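Sensor protein (Bacteroides thetaiotaomicron, PDB 2X7X) binds fructose in this periplasmic domain of a hybrid two-component sensor, which probably signals by histidine kinase activity to control transcription. Local coordinates at residues A[202-205]-A[206-210]. Numbering follows the deposited sequence.
Sequences GAYQ and AAKMA
K208 N donates to Y204 O at 2.7 Å in a nearly straight bond (N-H...O 175°). The same oxygen also receives a weak bond from A207 N, whose main acceptor is A203 O. Two further i to i+4 bonds continue the helical pattern: A206 N meets G202 O at 3.1 Å, and M209 N reaches Q205 O at 3.1 Å. This is the last part of helix 199-209, the helical link of a beta-alpha-beta unit between parallel strands 191-194 and 217-220 in one lobe of the periplasmic binding protein fold. R198 and N196, which bind fructose, lie in the loop that leads from strand 191-194 into this helix. Y204 and K208 sit one turn apart on the same flank. Y204 CE2 comes to 3.7 Å from K208 CG in an oblique approach; a chi1 of 176° turns the tyrosine ring anti to the backbone N, and the ring also makes an edge-to-face contact with F218. Bends in K208 at chi2 and chi4 carry NZ off from the segment 202-205. One residue on, Q205 CG lies 3.9 Å from M209 SD; Q205 OE1 has a weak hydrogen bond from R172. The small side chains of A203 and A206 rest on M179 of helix 172-185.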
ATOM      1  N   GLY A 202     -18.117 -12.973  11.689  1.00 22.15           N
ATOM      2  CA  GLY A 202     -19.032 -13.709  12.529  1.00 22.15           C
ATOM      3  C   GLY A 202     -20.430 -13.632  11.971  1.00 22.46           C
ATOM      4  O   GLY A 202     -21.147 -14.633  11.918  1.00 22.57           O
ATOM      5  N   ALA A 203     -20.816 -12.431  11.558  1.00 22.27           N
ATOM      6  CA  ALA A 203     -22.120 -12.212  10.975  1.00 22.29           C
ATOM      7  C   ALA A 203     -22.210 -12.961   9.646  1.00 22.55           C
ATOM      8  O   ALA A 203     -23.256 -13.527   9.312  1.00 22.17           O
ATOM      9  CB  ALA A 203     -22.349 -10.732  10.754  1.00 21.88           C
ATOM     10  N   TYR A 204     -21.101 -12.954   8.908  1.00 22.81           N
ATOM     11  CA  TYR A 204     -21.036 -13.564   7.600  1.00 23.61           C
ATOM     12  C   TYR A 204     -21.219 -15.065   7.726  1.00 24.10           C
ATOM     13  O   TYR A 204     -21.976 -15.678   6.956  1.00 24.02           O
ATOM     14  CB  TYR A 204     -19.706 -13.253   6.926  1.00 23.58           C
ATOM     15  CG  TYR A 204     -19.543 -13.943   5.590  1.00 24.45           C
ATOM     16  CD1 TYR A 204     -19.931 -13.308   4.397  1.00 24.76           C
ATOM     17  CD2 TYR A 204     -18.989 -15.230   5.506  1.00 23.97           C
ATOM     18  CE1 TYR A 204     -19.773 -13.932   3.160  1.00 24.60           C
ATOM     19  CE2 TYR A 204     -18.836 -15.864   4.281  1.00 23.79           C
ATOM     20  CZ  TYR A 204     -19.232 -15.214   3.113  1.00 26.31           C
ATOM     21  OH  TYR A 204     -19.089 -15.857   1.891  1.00 29.30           O
ATOM     22  N   GLN A 205     -20.536 -15.649   8.707  1.00 24.34           N
ATOM     23  CA  GLN A 205     -20.650 -17.071   8.945  1.00 24.72           C
ATOM     24  C   GLN A 205     -22.066 -17.451   9.409  1.00 24.41           C
ATOM     25  O   GLN A 205     -22.570 -18.537   9.085  1.00 24.54           O
ATOM     26  CB  GLN A 205     -19.577 -17.548   9.909  1.00 24.88           C
ATOM     27  CG  GLN A 205     -19.706 -18.998  10.246  1.00 27.94           C
ATOM     28  CD  GLN A 205     -18.389 -19.712  10.226  1.00 33.36           C
ATOM     29  OE1 GLN A 205     -17.548 -19.533  11.123  1.00 36.41           O
ATOM     30  NE2 GLN A 205     -18.197 -20.552   9.213  1.00 32.92           N
ATOM     31  N   ALA A 206     -22.731 -16.553  10.122  1.00 23.68           N
ATOM     32  CA  ALA A 206     -24.116 -16.801  10.442  1.00 23.63           C
ATOM     33  C   ALA A 206     -24.952 -16.860   9.155  1.00 23.96           C
ATOM     34  O   ALA A 206     -25.848 -17.698   9.034  1.00 23.76           O
ATOM     35  CB  ALA A 206     -24.641 -15.757  11.395  1.00 23.30           C
ATOM     36  N   ALA A 207     -24.628 -15.997   8.193  1.00 24.27           N
ATOM     37  CA  ALA A 207     -25.417 -15.873   6.974  1.00 25.19           C
ATOM     38  C   ALA A 207     -25.138 -17.049   6.051  1.00 26.22           C
ATOM     39  O   ALA A 207     -26.069 -17.650   5.502  1.00 26.25           O
ATOM     40  CB  ALA A 207     -25.123 -14.559   6.276  1.00 24.40           C
ATOM     41  N   LYS A 208     -23.849 -17.357   5.896  1.00 27.38           N
ATOM     42  CA  LYS A 208     -23.347 -18.498   5.135  1.00 28.50           C
ATOM     43  C   LYS A 208     -24.107 -19.748   5.553  1.00 28.52           C
ATOM     44  O   LYS A 208     -24.674 -20.455   4.722  1.00 28.52           O
ATOM     45  CB  LYS A 208     -21.860 -18.698   5.464  1.00 29.24           C
ATOM     46  CG  LYS A 208     -20.923 -18.926   4.283  1.00 31.19           C
ATOM     47  CD  LYS A 208     -21.006 -20.317   3.723  1.00 36.42           C
ATOM     48  CE  LYS A 208     -19.911 -20.549   2.676  1.00 38.96           C
ATOM     49  NZ  LYS A 208     -18.575 -20.680   3.311  1.00 40.15           N
ATOM     50  N   MET A 209     -24.138 -19.987   6.863  1.00 28.64           N
ATOM     51  CA  MET A 209     -24.736 -21.195   7.422  1.00 28.70           C
ATOM     52  C   MET A 209     -26.238 -21.240   7.277  1.00 28.39           C
ATOM     53  O   MET A 209     -26.825 -22.314   7.340  1.00 28.46           O
ATOM     54  CB  MET A 209     -24.309 -21.405   8.875  1.00 28.52           C
ATOM     55  CG  MET A 209     -22.836 -21.785   8.953  1.00 30.28           C
ATOM     56  SD  MET A 209     -22.160 -22.015  10.601  1.00 33.11           S
ATOM     57  CE  MET A 209     -22.718 -23.705  10.896  1.00 32.52           C
ATOM     58  N   ALA A 210     -26.859 -20.083   7.071  1.00 27.99           N
ATOM     59  CA  ALA A 210     -28.302 -20.041   6.865  1.00 27.69           C
ATOM     60  C   ALA A 210     -28.637 -20.030   5.365  1.00 27.73           C
ATOM     61  O   ALA A 210     -29.801 -19.860   4.978  1.00 27.53           O
ATOM     62  CB  ALA A 210     -28.921 -18.851   7.596  1.00 27.03           C
TER